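Local coordinates for FixK2 protein (Bradyrhizobium japonicum, PDB 4I2O), which binds DNA as a transcription regulator of the CRP/FNR superfamily, probably controlling genes connected with nitrogen fixation, at residues T163-M168 with R200-L205; L211-S214 with Q218-L221. The protein carries 1 engineered substitution. All blocks are in the same frame, centred on the assembly; numbering follows the deposited sequence.

In the fold
Both contacts lie in the C-terminal helix-turn-helix region and follow one another along the chain, neither nested nor crossed. Interaction 1 closes a 31-residue excursion from helix 157-172 through strand 177-179 and helix 184-191 to helix 195-207, which reaches the DNA. The chain then runs straight into strand 211-213, and interaction 2 closes the short turn that brings it back as strand 218-221, forming the hairpin of a winged helix. Their centres are about 10 Å apart and they share apolar packing: Leu211 rests on Leu165 and Leu205, and Phe213 on Leu202. DNA-reading helix, supporting helix and wing are thereby tied into one body.

Interaction 1 of 2, residues T163-M168 with R200-L205; sequences TFLLEM and RALSQL. With nucleotides of chain C.
Arg200 NH2 donates to O6 of DG10 of chain C over 2.8 Å, while NH1 of the same guanidinium donates to N7 of that base at 2.9 Å. Both bonds are only moderately bent (N-H...acceptor angles 157° and 153°), and together they form the two-pronged reading of a guanine from its major-groove edge that is familiar from arginines of recognition helices. O6 lies at the guanidinium edge, in its plane, and a weak bond from NH2 to a thymine O4 adds a further partner. The paired bonds hold the guanidinium at the guanine edge; the methyl carbon C7 of DT9 of chain C stands over one face, 3.6 Å above the plane and offset toward the rim, and probably limits its tilt further. An extended chain from CG to NE carries the group out to the bases. One turn on, Ser203 OG approaches OP2 of DT9 of chain C; the modelled separation is too short to be trusted in detail, although a hydrogen bond to the backbone phosphate is plausible.

Facing away from the DNA, the helix is backed by leucines. Leu165 CD1 meets Leu205 CD1 tip to tip at 3.4 Å, tighter than normal van der Waals contact. The Leu165 and Leu202 side chains cross obliquely, with CD2 of Leu202 3.8 Å from CD1 and 4.0 Å from CD2 of Leu165. The helices are joined here through the ends of long side chains, with the Leu165 and Leu202 CA atoms 9.4 Å apart, and the joint is purely apolar.

Leu227 of helix 224-228 covers both Leu165 and Leu205, and Val161 and Met158 extend the support of helix 195-207 along helix 157-172. Phe164 turns to Ile187 and Leu191, bringing in helix 184-191, while the hairpin's first strand, 211-213, closes over the leucines.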
# COMPACT_ATOMS: atom_id res chain seq x y z
N THR A 163 -11.60 6.05 -10.73
CA THR A 163 -10.20 5.54 -10.79
C THR A 163 -10.22 4.08 -11.24
O THR A 163 -9.46 3.68 -12.13
CB THR A 163 -9.51 5.64 -9.43
OG1 THR A 163 -9.48 7.00 -9.11
CG2 THR A 163 -8.02 5.13 -9.54
N PHE A 164 -11.08 3.28 -10.62
CA PHE A 164 -11.17 1.86 -10.88
C PHE A 164 -11.50 1.63 -12.35
O PHE A 164 -10.84 0.81 -13.04
CB PHE A 164 -12.25 1.23 -10.00
CG PHE A 164 -12.67 -0.16 -10.45
CD1 PHE A 164 -11.85 -1.27 -10.11
CD2 PHE A 164 -13.83 -0.35 -11.16
CE1 PHE A 164 -12.19 -2.57 -10.48
CE2 PHE A 164 -14.22 -1.67 -11.59
CZ PHE A 164 -13.38 -2.78 -11.22
N LEU A 165 -12.53 2.29 -12.87
CA LEU A 165 -12.91 2.09 -14.30
C LEU A 165 -11.77 2.43 -15.27
O LEU A 165 -11.51 1.73 -16.25
CB LEU A 165 -14.07 2.97 -14.65
CG LEU A 165 -15.38 2.52 -14.01
CD1 LEU A 165 -16.48 3.63 -14.08
CD2 LEU A 165 -15.88 1.16 -14.57
N LEU A 166 -11.08 3.53 -15.01
CA LEU A 166 -9.91 3.86 -15.82
C LEU A 166 -8.76 2.86 -15.74
O LEU A 166 -8.12 2.57 -16.75
CB LEU A 166 -9.43 5.28 -15.49
CG LEU A 166 -10.39 6.44 -15.89
CD1 LEU A 166 -9.92 7.69 -15.14
CD2 LEU A 166 -10.39 6.68 -17.39
N GLU A 167 -8.48 2.35 -14.53
CA GLU A 167 -7.47 1.30 -14.37
C GLU A 167 -7.89 0.05 -15.16
O GLU A 167 -7.07 -0.58 -15.89
CB GLU A 167 -7.31 0.94 -12.88
CG GLU A 167 -6.24 -0.13 -12.71
CD GLU A 167 -6.07 -0.62 -11.30
OE1 GLU A 167 -6.94 -0.42 -10.41
OE2 GLU A 167 -5.04 -1.24 -11.05
N MET A 168 -9.12 -0.38 -14.97
CA MET A 168 -9.56 -1.58 -15.74
C MET A 168 -9.60 -1.37 -17.25
O MET A 168 -9.29 -2.30 -18.01
CB MET A 168 -10.96 -1.94 -15.29
CG MET A 168 -11.07 -2.49 -13.85
SD MET A 168 -10.06 -3.97 -13.53
CE MET A 168 -8.64 -3.29 -12.67
N ARG A 200 -24.44 2.35 -7.35
CA ARG A 200 -25.02 3.67 -7.53
C ARG A 200 -24.15 4.59 -8.36
O ARG A 200 -24.67 5.35 -9.19
CB ARG A 200 -25.32 4.37 -6.14
CG ARG A 200 -26.21 3.53 -5.21
CD ARG A 200 -26.52 4.29 -3.84
NE ARG A 200 -26.77 3.33 -2.76
CZ ARG A 200 -27.92 2.67 -2.60
NH1 ARG A 200 -28.94 2.86 -3.45
NH2 ARG A 200 -28.03 1.81 -1.59
N ALA A 201 -22.83 4.52 -8.15
CA ALA A 201 -21.92 5.37 -8.88
C ALA A 201 -21.93 4.95 -10.34
O ALA A 201 -21.96 5.79 -11.26
CB ALA A 201 -20.49 5.24 -8.31
N LEU A 202 -21.89 3.63 -10.58
CA LEU A 202 -21.98 3.12 -11.97
C LEU A 202 -23.30 3.51 -12.63
O LEU A 202 -23.34 3.90 -13.80
CB LEU A 202 -21.79 1.61 -12.01
CG LEU A 202 -20.42 1.15 -11.60
CD1 LEU A 202 -20.45 -0.41 -11.53
CD2 LEU A 202 -19.36 1.59 -12.64
N SER A 203 -24.40 3.42 -11.88
CA SER A 203 -25.69 3.88 -12.42
C SER A 203 -25.69 5.34 -12.82
O SER A 203 -26.22 5.72 -13.85
CB SER A 203 -26.86 3.63 -11.44
OG SER A 203 -27.17 2.24 -11.33
N GLN A 204 -25.10 6.16 -11.96
CA GLN A 204 -25.01 7.57 -12.26
C GLN A 204 -24.17 7.86 -13.50
O GLN A 204 -24.56 8.72 -14.31
CB GLN A 204 -24.43 8.27 -11.00
CG GLN A 204 -24.35 9.77 -11.07
CD GLN A 204 -23.77 10.32 -9.77
OE1 GLN A 204 -23.75 9.62 -8.75
NE2 GLN A 204 -23.25 11.55 -9.83
N LEU A 205 -23.03 7.15 -13.65
CA LEU A 205 -22.13 7.36 -14.82
C LEU A 205 -22.85 6.96 -16.09
O LEU A 205 -22.73 7.63 -17.14
CB LEU A 205 -20.80 6.58 -14.68
CG LEU A 205 -19.95 7.00 -13.48
CD1 LEU A 205 -18.79 5.96 -13.22
CD2 LEU A 205 -19.41 8.41 -13.76
P DG C 10 -35.04 4.55 -7.37
OP1 DG C 10 -36.21 5.09 -8.10
OP2 DG C 10 -33.79 5.32 -7.25
O5' DG C 10 -35.47 4.23 -5.87
C5' DG C 10 -36.61 3.37 -5.64
C4' DG C 10 -36.73 3.26 -4.13
O4' DG C 10 -35.68 2.39 -3.61
C3' DG C 10 -36.67 4.59 -3.34
O3' DG C 10 -37.80 4.52 -2.51
C2' DG C 10 -35.37 4.48 -2.57
C1' DG C 10 -35.22 2.98 -2.39
N9 DG C 10 -33.83 2.51 -2.19
C8 DG C 10 -32.72 2.69 -3.00
N7 DG C 10 -31.64 2.12 -2.53
C5 DG C 10 -32.07 1.48 -1.36
C6 DG C 10 -31.36 0.68 -0.45
O6 DG C 10 -30.17 0.35 -0.54
N1 DG C 10 -32.17 0.21 0.57
C2 DG C 10 -33.51 0.52 0.71
N2 DG C 10 -34.13 0.00 1.79
N3 DG C 10 -34.21 1.24 -0.17
C4 DG C 10 -33.42 1.72 -1.15
P DT C 9 -30.85 1.33 -11.43
OP1 DT C 9 -31.61 1.61 -12.65
OP2 DT C 9 -29.58 2.04 -11.12
O5' DT C 9 -31.73 1.56 -10.11
C5' DT C 9 -33.12 1.04 -10.09
C4' DT C 9 -33.53 1.20 -8.65
O4' DT C 9 -32.74 0.38 -7.75
C3' DT C 9 -33.39 2.61 -8.09
O3' DT C 9 -34.73 3.10 -7.99
C2' DT C 9 -32.81 2.42 -6.70
C1' DT C 9 -32.90 0.94 -6.46
N1 DT C 9 -31.84 0.30 -5.61
C2 DT C 9 -32.29 -0.51 -4.57
O2 DT C 9 -33.49 -0.68 -4.28
N3 DT C 9 -31.31 -1.12 -3.84
C4 DT C 9 -29.95 -1.03 -4.05
O4 DT C 9 -29.16 -1.65 -3.34
C5 DT C 9 -29.53 -0.19 -5.16
C7 DT C 9 -28.04 -0.05 -5.44
C6 DT C 9 -30.49 0.39 -5.91

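Interaction 2 of 2, residues L211-S214 with Q218-L221; sequences LGFS and QIVL
The wing of the winged helix-turn-helix is an antiparallel hairpin, strand 211-213 returning as strand 218-221. Its middle pair, Gly212 and Val220, is hydrogen-bonded in both directions: Gly212 N donates to Val220 O over 2.7 Å, and Val220 N to Gly212 O over 2.9 Å. Gly212 O also receives a CA-H...O contact from Ile219 CA. Toward the turn, Ser214 N donates to Gln218 O at 2.9 Å.

Leu211 and Leu221, and Phe213 and Ile219, are the non-hydrogen-bonded pairs, and all four side chains start on the same face. Phe213 and Ile219 lie alongside each other, pointing the same way, with Phe213 CE1 3.6 Å from Ile219 CG1. Ile219 CG2 reaches diagonally to 4.0 Å from Leu211 CB. Leu211 holds CG between its backbone N and carbonyl carbon (chi1 54°), an unusual setting that places CD1 over one face of the Phe213 ring, 3.4 Å above its plane and offset toward the rim. With an alanine in place of Ile219, the Phe213 ring would probably lose its flanking support and a gap would open beside Leu211 CB.

Leu202, Leu205 and His206 of helix 195-207 pack on this face, and strand 177-179 extends the sheet beyond strand 218-221. Phe213 also packs on a DNA phosphate. Main-chain bonds thus set the hairpin's register, while its hydrocarbon face fastens it to the DNA-reading helix.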
# COMPACT_ATOMS: atom_id res chain seq x y z
N LEU A 211 -20.60 5.95 -19.47
CA LEU A 211 -20.30 4.59 -19.86
C LEU A 211 -21.53 3.95 -20.44
O LEU A 211 -22.64 4.45 -20.26
CB LEU A 211 -19.82 3.78 -18.67
CG LEU A 211 -20.64 3.71 -17.40
CD1 LEU A 211 -21.68 2.57 -17.44
CD2 LEU A 211 -19.68 3.52 -16.24
N GLY A 212 -21.32 2.83 -21.11
CA GLY A 212 -22.41 2.08 -21.71
C GLY A 212 -22.35 0.72 -21.03
O GLY A 212 -21.25 0.29 -20.63
N PHE A 213 -23.48 0.01 -20.94
CA PHE A 213 -23.50 -1.37 -20.43
C PHE A 213 -24.01 -2.32 -21.49
O PHE A 213 -24.88 -1.97 -22.30
CB PHE A 213 -24.48 -1.54 -19.25
CG PHE A 213 -24.00 -0.96 -17.95
CD1 PHE A 213 -22.95 -1.56 -17.28
CD2 PHE A 213 -24.66 0.09 -17.37
CE1 PHE A 213 -22.52 -1.04 -16.04
CE2 PHE A 213 -24.27 0.60 -16.15
CZ PHE A 213 -23.17 0.02 -15.50
N SER A 214 -23.48 -3.54 -21.47
CA SER A 214 -24.01 -4.62 -22.30
C SER A 214 -24.20 -5.81 -21.36
O SER A 214 -23.58 -6.86 -21.53
CB SER A 214 -23.06 -4.97 -23.43
OG SER A 214 -23.25 -4.08 -24.50
N GLN A 218 -20.13 -5.90 -18.55
CA GLN A 218 -19.55 -5.56 -19.87
C GLN A 218 -19.72 -4.07 -20.03
O GLN A 218 -20.80 -3.59 -20.25
CB GLN A 218 -20.30 -6.28 -20.96
CG GLN A 218 -20.23 -7.75 -20.76
CD GLN A 218 -18.97 -8.30 -21.31
OE1 GLN A 218 -18.26 -7.63 -22.09
NE2 GLN A 218 -18.65 -9.52 -20.92
N ILE A 219 -18.64 -3.31 -19.92
CA ILE A 219 -18.77 -1.86 -19.78
C ILE A 219 -17.95 -1.19 -20.87
O ILE A 219 -16.85 -1.65 -21.16
CB ILE A 219 -18.28 -1.38 -18.40
CG1 ILE A 219 -19.26 -1.84 -17.31
CG2 ILE A 219 -18.14 0.11 -18.41
CD1 ILE A 219 -18.85 -1.49 -15.87
N VAL A 220 -18.50 -0.15 -21.49
CA VAL A 220 -17.79 0.54 -22.58
C VAL A 220 -17.68 1.96 -22.08
O VAL A 220 -18.71 2.60 -21.83
CB VAL A 220 -18.56 0.53 -23.93
CG1 VAL A 220 -17.87 1.43 -24.94
CG2 VAL A 220 -18.56 -0.84 -24.56
N LEU A 221 -16.46 2.47 -21.89
CA LEU A 221 -16.32 3.88 -21.51
C LEU A 221 -16.55 4.75 -22.74
O LEU A 221 -15.87 4.61 -23.76
CB LEU A 221 -14.92 4.18 -20.95
CG LEU A 221 -14.54 3.35 -19.76
CD1 LEU A 221 -13.15 3.86 -19.27
CD2 LEU A 221 -15.62 3.57 -18.66